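Local atomic coordinates of toxin PAU_02230 (Photorhabdus asymbiotica subsp. asymbiotica ATCC 43949, PDB entry 6HV6), a protein that acts as a bacterial toxin, PaTox, whose modelled part combines many helices with a six-stranded antiparallel sheet. Residues 71-76 with 221-226; 88-93 with 135-140; 282-287 with 341-346. The protein carries 1 engineered substitution. All coordinates share one frame; numbering follows the deposited sequence.

Interaction 1. Residues 71-76 with 221-226; sequences YKFKRI and MLMGIY
Tyr71 on the short strand 71-74 lays its ring against Tyr226 of segment 221-226 in an offset edge-to-face pair. The edge of Tyr226 is turned toward the face of Tyr71, with the ring planes at 76°. CD1 of Tyr71 comes to 3.5 Å from CD2 of Tyr226. This is the tight part of the contact. Met223 slides alongside the same tyrosine, its CG 3.8 Å from Tyr71 CD2; with CG anti to the backbone N (chi1 -161°) and a bend at chi2, the chain also brings CE toward the edge of the Phe73 ring. At the far end of Tyr71, the hydroxyl OH lies 3.3 Å from the bare CA of Gly224, and it is hydrogen-bonded to Ser227 OG. Phe73 completes an aromatic cluster with the two tyrosines. Its CE2 approaches Tyr226 CZ to 3.6 Å, the rings inclined at 57°, while Ala163 and Phe164 of helix 144-176 and Leu190 pack against the phenylalanine. The looser side lies toward the strand backbone and its exposed lysines. There a water donates to Lys72 O at 2.8 Å and reaches Tyr226 OH only weakly, while the amine of Lys72 turns to a salt bridge with Glu65. Cohesion between the two segments thus rests on aromatic rings and the carbons of Met223. Tyr71 OH has Ser227 as its partner, whereas the water bond to Tyr226 OH is weak, so the contact depends on ring shape and fit more than on direct polar pairing.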
loop_
_atom_site.group_PDB
_atom_site.type_symbol
_atom_site.label_atom_id
_atom_site.label_comp_id
_atom_site.label_asym_id
_atom_site.label_seq_id
_atom_site.Cartn_x
_atom_site.Cartn_y
_atom_site.Cartn_z
ATOM N N TYR A 71 -9.462 11.504 5.066
ATOM C CA TYR A 71 -8.913 12.127 3.868
ATOM C C TYR A 71 -9.890 11.983 2.710
ATOM O O TYR A 71 -10.337 10.874 2.407
ATOM C CB TYR A 71 -7.565 11.511 3.496
ATOM C CG TYR A 71 -6.485 11.839 4.503
ATOM C CD1 TYR A 71 -5.729 12.998 4.382
ATOM C CD2 TYR A 71 -6.249 11.011 5.588
ATOM C CE1 TYR A 71 -4.749 13.309 5.302
ATOM C CE2 TYR A 71 -5.267 11.317 6.518
ATOM C CZ TYR A 71 -4.519 12.467 6.365
ATOM O OH TYR A 71 -3.544 12.786 7.284
ATOM N N LYS A 72 -10.201 13.105 2.065
ATOM C CA LYS A 72 -11.136 13.130 0.948
ATOM C C LYS A 72 -10.383 12.937 -0.359
ATOM O O LYS A 72 -9.367 13.594 -0.602
ATOM C CB LYS A 72 -11.905 14.452 0.921
ATOM C CG LYS A 72 -12.628 14.766 2.222
ATOM C CD LYS A 72 -13.938 15.520 1.991
ATOM C CE LYS A 72 -13.714 16.895 1.386
ATOM N NZ LYS A 72 -15.007 17.562 1.038
ATOM N N PHE A 73 -10.876 12.031 -1.195
ATOM C CA PHE A 73 -10.320 11.817 -2.522
ATOM C C PHE A 73 -11.407 12.114 -3.538
ATOM O O PHE A 73 -12.481 11.505 -3.497
ATOM C CB PHE A 73 -9.778 10.398 -2.672
ATOM C CG PHE A 73 -8.686 10.097 -1.705
ATOM C CD1 PHE A 73 -8.982 9.690 -0.415
ATOM C CD2 PHE A 73 -7.366 10.288 -2.056
ATOM C CE1 PHE A 73 -7.982 9.435 0.491
ATOM C CE2 PHE A 73 -6.353 10.037 -1.143
ATOM C CZ PHE A 73 -6.670 9.610 0.133
ATOM N N LYS A 74 -11.129 13.062 -4.425
ATOM C CA LYS A 74 -12.106 13.534 -5.394
ATOM C C LYS A 74 -11.994 12.760 -6.699
ATOM O O LYS A 74 -10.893 12.485 -7.178
ATOM C CB LYS A 74 -11.910 15.028 -5.654
ATOM C CG LYS A 74 -12.649 15.933 -4.677
ATOM C CD LYS A 74 -14.156 15.836 -4.876
ATOM C CE LYS A 74 -14.918 16.720 -3.898
ATOM N NZ LYS A 74 -16.390 16.646 -4.123
ATOM N N ARG A 75 -13.146 12.410 -7.262
ATOM C CA ARG A 75 -13.190 11.802 -8.586
ATOM C C ARG A 75 -12.658 12.778 -9.626
ATOM O O ARG A 75 -13.068 13.939 -9.671
ATOM C CB ARG A 75 -14.627 11.405 -8.934
ATOM C CG ARG A 75 -14.751 10.348 -10.023
ATOM C CD ARG A 75 -16.154 10.304 -10.597
ATOM N NE ARG A 75 -16.284 11.230 -11.720
ATOM C CZ ARG A 75 -16.748 12.473 -11.624
ATOM N NH1 ARG A 75 -17.149 12.951 -10.454
ATOM N NH2 ARG A 75 -16.817 13.239 -12.706
ATOM N N ILE A 76 -11.753 12.301 -10.472
ATOM C CA ILE A 76 -11.197 13.097 -11.560
ATOM C C ILE A 76 -11.911 12.707 -12.845
ATOM O O ILE A 76 -12.080 11.516 -13.129
ATOM C CB ILE A 76 -9.679 12.884 -11.688
ATOM C CG1 ILE A 76 -8.997 13.075 -10.325
ATOM C CG2 ILE A 76 -9.107 13.843 -12.719
ATOM C CD1 ILE A 76 -9.043 14.505 -9.811
ATOM N N MET A 221 -1.935 7.239 12.531
ATOM C CA MET A 221 -0.569 7.667 12.261
ATOM C C MET A 221 -0.105 7.196 10.896
ATOM O O MET A 221 0.530 7.958 10.154
ATOM C CB MET A 221 0.364 7.154 13.351
ATOM C CG MET A 221 0.096 7.770 14.693
ATOM S SD MET A 221 1.044 6.937 15.961
ATOM C CE MET A 221 2.705 7.152 15.311
ATOM N N LEU A 222 -0.398 5.941 10.537
ATOM C CA LEU A 222 -0.012 5.437 9.222
ATOM C C LEU A 222 -0.667 6.255 8.114
ATOM O O LEU A 222 0.003 6.724 7.191
ATOM C CB LEU A 222 -0.399 3.957 9.079
ATOM C CG LEU A 222 0.473 2.972 9.860
ATOM C CD1 LEU A 222 -0.146 1.579 9.895
ATOM C CD2 LEU A 222 1.875 2.933 9.261
ATOM N N MET A 223 -1.986 6.420 8.187
ATOM C CA MET A 223 -2.686 7.190 7.167
ATOM C C MET A 223 -2.211 8.643 7.148
ATOM O O MET A 223 -2.147 9.265 6.083
ATOM C CB MET A 223 -4.193 7.091 7.419
ATOM C CG MET A 223 -5.044 7.439 6.243
ATOM S SD MET A 223 -4.773 6.402 4.778
ATOM C CE MET A 223 -5.586 7.475 3.598
ATOM N N GLY A 224 -1.830 9.193 8.304
ATOM C CA GLY A 224 -1.339 10.566 8.329
ATOM C C GLY A 224 -0.066 10.784 7.531
ATOM O O GLY A 224 0.227 11.921 7.137
ATOM N N ILE A 225 0.695 9.720 7.261
ATOM C CA ILE A 225 1.857 9.854 6.379
ATOM C C ILE A 225 1.449 10.392 5.010
ATOM O O ILE A 225 2.259 11.033 4.319
ATOM C CB ILE A 225 2.595 8.505 6.269
ATOM C CG1 ILE A 225 3.078 8.060 7.654
ATOM C CG2 ILE A 225 3.774 8.593 5.321
ATOM C CD1 ILE A 225 3.776 6.699 7.661
ATOM N N TYR A 226 0.188 10.167 4.604
ATOM C CA TYR A 226 -0.329 10.770 3.377
ATOM C C TYR A 226 -0.102 12.277 3.353
ATOM O O TYR A 226 0.129 12.855 2.288
ATOM C CB TYR A 226 -1.824 10.455 3.214
ATOM C CG TYR A 226 -2.424 11.031 1.945
ATOM C CD1 TYR A 226 -2.109 10.497 0.697
ATOM C CD2 TYR A 226 -3.297 12.105 1.994
ATOM C CE1 TYR A 226 -2.638 11.029 -0.471
ATOM C CE2 TYR A 226 -3.839 12.644 0.824
ATOM C CZ TYR A 226 -3.508 12.097 -0.400
ATOM O OH TYR A 226 -4.041 12.629 -1.555
HETATM O O HOH W 1 -6.708 14.052 -0.031
#

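Interaction 2. Residues 88-93 with 135-140; sequences RMALDY and ERYISP
Met89 and Tyr137 supply most of the apolar contact, their side chains running past each other in opposite senses. The methionine terminus CE lies 3.9 Å from Tyr137 CE1, and further back along the chain CB meets the edge of that ring in its plane. Met89 crosses Ile138 at about a right angle, with SD 3.8 Å from Ile138 CA and 4.0 Å from its CB. The bend at chi3 (42°) turns the methyl from the isoleucine toward the tyrosine. This is helix-to-helix packing in a strand-free portion of the chain, joining the C-terminal turns of helices 80-93 and 130-138. Helix 144-176 lines the same junction, with Lys147 against Met89 and Tyr93, and Met154 against Tyr137. Polar atoms also rest on carbon: Tyr137 O lies 3.7 Å from Met89 CE, and the tyrosine hydroxyl sits on Ala90. With its CG anti to the backbone N (chi1 -179°), Tyr137 reaches across to helix 80-93 and places OH 3.4 Å from Ala90 CA and 3.6 Å from Ala90 CB; Tyr93 CD2 is more distant from that OH, at 4.3 Å. The polar atoms of Tyr137 find hydrogen-bonding partners outside the two segments: its OH is bonded to Tyr110 OH, whose own ring stacks on Tyr93, and Tyr137 O accepts from the amine of Lys147.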
loop_
_atom_site.group_PDB
_atom_site.type_symbol
_atom_site.label_atom_id
_atom_site.label_comp_id
_atom_site.label_asym_id
_atom_site.label_seq_id
_atom_site.Cartn_x
_atom_site.Cartn_y
_atom_site.Cartn_z
ATOM N N ARG A 88 0.011 2.630 -20.941
ATOM C CA ARG A 88 0.745 1.587 -21.648
ATOM C C ARG A 88 1.977 2.169 -22.329
ATOM O O ARG A 88 3.072 1.600 -22.242
ATOM C CB ARG A 88 -0.167 0.883 -22.656
ATOM C CG ARG A 88 -1.247 -0.009 -22.008
ATOM C CD ARG A 88 -2.033 -0.829 -23.043
ATOM N NE ARG A 88 -3.151 -0.091 -23.630
ATOM C CZ ARG A 88 -3.132 0.477 -24.836
ATOM N NH1 ARG A 88 -2.046 0.398 -25.598
ATOM N NH2 ARG A 88 -4.202 1.122 -25.284
ATOM N N MET A 89 1.826 3.329 -22.973
ATOM C CA MET A 89 2.963 3.978 -23.620
ATOM C C MET A 89 4.020 4.381 -22.602
ATOM O O MET A 89 5.221 4.296 -22.877
ATOM C CB MET A 89 2.484 5.211 -24.403
ATOM C CG MET A 89 1.572 4.872 -25.562
ATOM S SD MET A 89 1.036 6.326 -26.496
ATOM C CE MET A 89 2.573 7.251 -26.571
ATOM N N ALA A 90 3.593 4.826 -21.419
ATOM C CA ALA A 90 4.552 5.283 -20.421
ATOM C C ALA A 90 5.483 4.162 -19.999
ATOM O O ALA A 90 6.658 4.410 -19.700
ATOM C CB ALA A 90 3.824 5.859 -19.209
ATOM N N LEU A 91 4.983 2.924 -19.988
ATOM C CA LEU A 91 5.822 1.770 -19.683
ATOM C C LEU A 91 6.903 1.557 -20.738
ATOM O O LEU A 91 7.994 1.077 -20.415
ATOM C CB LEU A 91 4.956 0.520 -19.562
ATOM C CG LEU A 91 3.867 0.546 -18.488
ATOM C CD1 LEU A 91 3.065 -0.746 -18.536
ATOM C CD2 LEU A 91 4.472 0.752 -17.102
ATOM N N ASP A 92 6.628 1.901 -21.997
ATOM C CA ASP A 92 7.648 1.770 -23.033
ATOM C C ASP A 92 8.708 2.860 -22.941
ATOM O O ASP A 92 9.854 2.637 -23.348
ATOM C CB ASP A 92 7.012 1.808 -24.419
ATOM C CG ASP A 92 6.163 0.587 -24.707
ATOM O OD1 ASP A 92 6.431 -0.483 -24.116
ATOM O OD2 ASP A 92 5.228 0.698 -25.529
ATOM N N TYR A 93 8.346 4.042 -22.442
ATOM C CA TYR A 93 9.298 5.136 -22.335
ATOM C C TYR A 93 10.080 5.126 -21.027
ATOM O O TYR A 93 11.014 5.921 -20.885
ATOM C CB TYR A 93 8.581 6.477 -22.511
ATOM C CG TYR A 93 8.255 6.800 -23.953
ATOM C CD1 TYR A 93 9.222 7.322 -24.802
ATOM C CD2 TYR A 93 6.977 6.590 -24.464
ATOM C CE1 TYR A 93 8.929 7.625 -26.124
ATOM C CE2 TYR A 93 6.672 6.883 -25.780
ATOM C CZ TYR A 93 7.650 7.400 -26.608
ATOM O OH TYR A 93 7.355 7.698 -27.917
ATOM N N GLU A 135 -4.450 13.413 -24.859
ATOM C CA GLU A 135 -4.552 13.252 -26.309
ATOM C C GLU A 135 -3.242 13.603 -27.003
ATOM O O GLU A 135 -2.824 12.909 -27.936
ATOM C CB GLU A 135 -5.666 14.133 -26.878
ATOM C CG GLU A 135 -7.052 13.644 -26.645
ATOM C CD GLU A 135 -8.081 14.556 -27.303
ATOM O OE1 GLU A 135 -7.678 15.414 -28.122
ATOM O OE2 GLU A 135 -9.282 14.417 -26.988
ATOM N N ARG A 136 -2.601 14.698 -26.595
ATOM C CA ARG A 136 -1.330 15.074 -27.207
ATOM C C ARG A 136 -0.241 14.058 -26.871
ATOM O O ARG A 136 0.574 13.701 -27.729
ATOM C CB ARG A 136 -0.917 16.477 -26.748
ATOM C CG ARG A 136 -1.958 17.552 -27.075
ATOM C CD ARG A 136 -2.135 17.702 -28.590
ATOM N NE ARG A 136 -0.938 18.316 -29.152
ATOM C CZ ARG A 136 -0.211 17.794 -30.135
ATOM N NH1 ARG A 136 -0.576 16.656 -30.698
ATOM N NH2 ARG A 136 0.876 18.427 -30.561
ATOM N N TYR A 137 -0.240 13.553 -25.643
ATOM C CA TYR A 137 0.761 12.559 -25.263
ATOM C C TYR A 137 0.667 11.336 -26.162
ATOM O O TYR A 137 1.680 10.832 -26.662
ATOM C CB TYR A 137 0.561 12.161 -23.804
ATOM C CG TYR A 137 1.560 11.151 -23.269
ATOM C CD1 TYR A 137 1.473 9.794 -23.596
ATOM C CD2 TYR A 137 2.565 11.552 -22.400
ATOM C CE1 TYR A 137 2.386 8.871 -23.073
ATOM C CE2 TYR A 137 3.473 10.649 -21.887
ATOM C CZ TYR A 137 3.387 9.318 -22.222
ATOM O OH TYR A 137 4.317 8.439 -21.684
ATOM N N ILE A 138 -0.554 10.834 -26.375
ATOM C CA ILE A 138 -0.699 9.603 -27.137
ATOM C C ILE A 138 -0.631 9.838 -28.634
ATOM O O ILE A 138 -0.550 8.866 -29.389
ATOM C CB ILE A 138 -2.002 8.871 -26.760
ATOM C CG1 ILE A 138 -3.235 9.663 -27.162
ATOM C CG2 ILE A 138 -2.046 8.615 -25.259
ATOM C CD1 ILE A 138 -4.522 8.971 -26.756
ATOM N N SER A 139 -0.639 11.092 -29.084
ATOM C CA SER A 139 -0.602 11.365 -30.515
ATOM C C SER A 139 0.795 11.086 -31.061
ATOM O O SER A 139 1.792 11.322 -30.376
ATOM C CB SER A 139 -0.979 12.819 -30.801
ATOM O OG SER A 139 -0.802 13.137 -32.178
ATOM N N PRO A 140 0.904 10.614 -32.305
ATOM C CA PRO A 140 2.233 10.342 -32.858
ATOM C C PRO A 140 2.988 11.589 -33.283
ATOM O O PRO A 140 4.179 11.483 -33.604
ATOM C CB PRO A 140 1.938 9.435 -34.061
ATOM C CG PRO A 140 0.571 9.787 -34.463
ATOM C CD PRO A 140 -0.172 10.178 -33.211
#

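Interaction 3. Residues 282-287 with 341-346; sequences VRVDAP and VSFHPL
Antiparallel pairing of strands 280-286 and 342-346 forms one border of the six-stranded sheet. Arg283 faces His344 and Asp285 faces Ser342 as hydrogen-bonded pairs, each with two backbone bonds; Arg283 N donates to His344 O at 2.7 Å and Asp285 N to Ser342 O at 2.9 Å. On the face carrying these four side chains, the Arg283 guanidinium lies nearly flat on the His344 imidazole, planes 17° apart, with NH2 3.4 Å from His344 CG. A bend at chi3 (79°) brings the same group edge-on to Asp285, which it grips side-on: NE meets OD1 at 2.8 Å and NH2 meets OD2 at 3.0 Å. This bidentate salt bridge, with a hydrogen bond from NH1 to Asn253 OD1, should fix the guanidinium's rotation. A hydrogen bond between His344 NE2 and Ser342 OG (2.7 Å) holds the imidazole. Val282, Val284 and Phe343 carry the other face: Val282 CG1 meets the Phe343 ring at its edge and Val284 CG2 lies obliquely against CE1. Val341, just before the strand, packs its CG1 3.6 Å from Val284 CG1. Phe327 of helix 320-334 packs against Val284 and Val341. Strand 289-296 pairs with strand 280-286 on the side away from 342-346.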
loop_
_atom_site.group_PDB
_atom_site.type_symbol
_atom_site.label_atom_id
_atom_site.label_comp_id
_atom_site.label_asym_id
_atom_site.label_seq_id
_atom_site.Cartn_x
_atom_site.Cartn_y
_atom_site.Cartn_z
ATOM N N VAL A 282 -0.332 -13.534 14.431
ATOM C CA VAL A 282 0.328 -14.430 13.503
ATOM C C VAL A 282 0.693 -13.615 12.270
ATOM O O VAL A 282 -0.175 -12.978 11.660
ATOM C CB VAL A 282 -0.571 -15.621 13.132
ATOM C CG1 VAL A 282 0.061 -16.437 12.038
ATOM C CG2 VAL A 282 -0.846 -16.498 14.367
ATOM N N ARG A 283 1.970 -13.616 11.915
ATOM C CA ARG A 283 2.400 -12.979 10.685
ATOM C C ARG A 283 2.068 -13.896 9.510
ATOM O O ARG A 283 2.296 -15.111 9.573
ATOM C CB ARG A 283 3.900 -12.676 10.734
ATOM C CG ARG A 283 4.420 -11.902 9.511
ATOM C CD ARG A 283 5.939 -11.755 9.531
ATOM N NE ARG A 283 6.579 -12.986 9.091
ATOM C CZ ARG A 283 7.348 -13.761 9.844
ATOM N NH1 ARG A 283 7.613 -13.435 11.104
ATOM N NH2 ARG A 283 7.863 -14.866 9.326
ATOM N N VAL A 284 1.518 -13.321 8.446
ATOM C CA VAL A 284 1.178 -14.057 7.227
ATOM C C VAL A 284 2.184 -13.682 6.146
ATOM O O VAL A 284 2.230 -12.528 5.714
ATOM C CB VAL A 284 -0.255 -13.761 6.753
ATOM C CG1 VAL A 284 -0.599 -14.631 5.518
ATOM C CG2 VAL A 284 -1.256 -14.047 7.864
ATOM N N ASP A 285 2.984 -14.646 5.708
ATOM C CA ASP A 285 3.917 -14.429 4.610
ATOM C C ASP A 285 3.281 -14.917 3.314
ATOM O O ASP A 285 2.738 -16.023 3.267
ATOM C CB ASP A 285 5.237 -15.164 4.848
ATOM C CG ASP A 285 5.982 -14.656 6.068
ATOM O OD1 ASP A 285 5.738 -13.495 6.489
ATOM O OD2 ASP A 285 6.818 -15.422 6.600
ATOM N N ALA A 286 3.346 -14.086 2.270
ATOM C CA ALA A 286 2.724 -14.381 0.977
ATOM C C ALA A 286 3.655 -13.869 -0.116
ATOM O O ALA A 286 4.645 -13.199 0.205
ATOM C CB ALA A 286 1.343 -13.725 0.889
ATOM N N PRO A 287 3.403 -14.164 -1.415
ATOM C CA PRO A 287 4.317 -13.675 -2.457
ATOM C C PRO A 287 4.506 -12.166 -2.418
ATOM O O PRO A 287 3.572 -11.408 -2.693
ATOM C CB PRO A 287 3.635 -14.127 -3.754
ATOM C CG PRO A 287 2.953 -15.407 -3.371
ATOM C CD PRO A 287 2.446 -15.151 -1.958
ATOM N N VAL A 341 1.305 -19.218 0.919
ATOM C CA VAL A 341 0.826 -18.441 2.057
ATOM C C VAL A 341 1.135 -19.231 3.325
ATOM O O VAL A 341 0.730 -20.392 3.450
ATOM C CB VAL A 341 -0.677 -18.141 1.940
ATOM C CG1 VAL A 341 -1.162 -17.360 3.169
ATOM C CG2 VAL A 341 -0.970 -17.374 0.650
ATOM N N SER A 342 1.852 -18.614 4.265
ATOM C CA SER A 342 2.300 -19.341 5.454
ATOM C C SER A 342 2.094 -18.475 6.686
ATOM O O SER A 342 1.965 -17.251 6.600
ATOM C CB SER A 342 3.773 -19.781 5.357
ATOM O OG SER A 342 4.649 -18.675 5.166
ATOM N N PHE A 343 2.073 -19.136 7.841
ATOM C CA PHE A 343 1.631 -18.531 9.087
ATOM C C PHE A 343 2.733 -18.653 10.123
ATOM O O PHE A 343 3.284 -19.737 10.321
ATOM C CB PHE A 343 0.342 -19.196 9.570
ATOM C CG PHE A 343 -0.792 -19.043 8.599
ATOM C CD1 PHE A 343 -1.563 -17.900 8.601
ATOM C CD2 PHE A 343 -1.041 -20.015 7.651
ATOM C CE1 PHE A 343 -2.592 -17.742 7.694
ATOM C CE2 PHE A 343 -2.068 -19.866 6.739
ATOM C CZ PHE A 343 -2.844 -18.731 6.760
ATOM N N HIS A 344 3.038 -17.541 10.787
ATOM C CA HIS A 344 4.199 -17.483 11.660
ATOM C C HIS A 344 3.835 -16.759 12.948
ATOM O O HIS A 344 3.513 -15.567 12.921
ATOM C CB HIS A 344 5.357 -16.795 10.937
ATOM C CG HIS A 344 5.716 -17.456 9.642
ATOM N ND1 HIS A 344 6.738 -18.374 9.530
ATOM C CD2 HIS A 344 5.167 -17.352 8.407
ATOM C CE1 HIS A 344 6.818 -18.792 8.278
ATOM N NE2 HIS A 344 5.876 -18.186 7.576
ATOM N N PRO A 345 3.831 -17.460 14.081
ATOM C CA PRO A 345 3.469 -16.809 15.345
ATOM C C PRO A 345 4.421 -15.665 15.651
ATOM O O PRO A 345 5.636 -15.785 15.473
ATOM C CB PRO A 345 3.593 -17.936 16.378
ATOM C CG PRO A 345 3.607 -19.211 15.574
ATOM C CD PRO A 345 4.235 -18.863 14.268
ATOM N N LEU A 346 3.849 -14.549 16.101
ATOM C CA LEU A 346 4.606 -13.401 16.573
ATOM C C LEU A 346 4.669 -13.414 18.094
ATOM O O LEU A 346 3.697 -13.777 18.763
ATOM C CB LEU A 346 3.975 -12.098 16.090
ATOM C CG LEU A 346 4.123 -11.841 14.590
ATOM C CD1 LEU A 346 3.362 -10.609 14.211
ATOM C CD2 LEU A 346 5.575 -11.693 14.210
HETATM O O HOH W 2 4.827 -18.198 2.674
#

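In the fold
From the N-terminal end of the model, the hairpin of strands 65-68 and 71-74 leads into helix 80-93. That helix meets helix 130-138 in interaction 2, a helix-to-helix tie closing a loop of about 40 residues, half of it helix. The chain then runs through the long helix 144-176 and returns at 221-226 to strand 71-74, so interaction 1 joins the hairpin to the region of helix 215-224 and closes a larger, mostly helical loop that contains interaction 2 entirely. Interaction 3 opens only afterwards, in series with both, and binds the sheet's edge strand 342-346 to strand 280-286. It lies across the chain's centre from interactions 1 and 2, and none of the three contacts touches another.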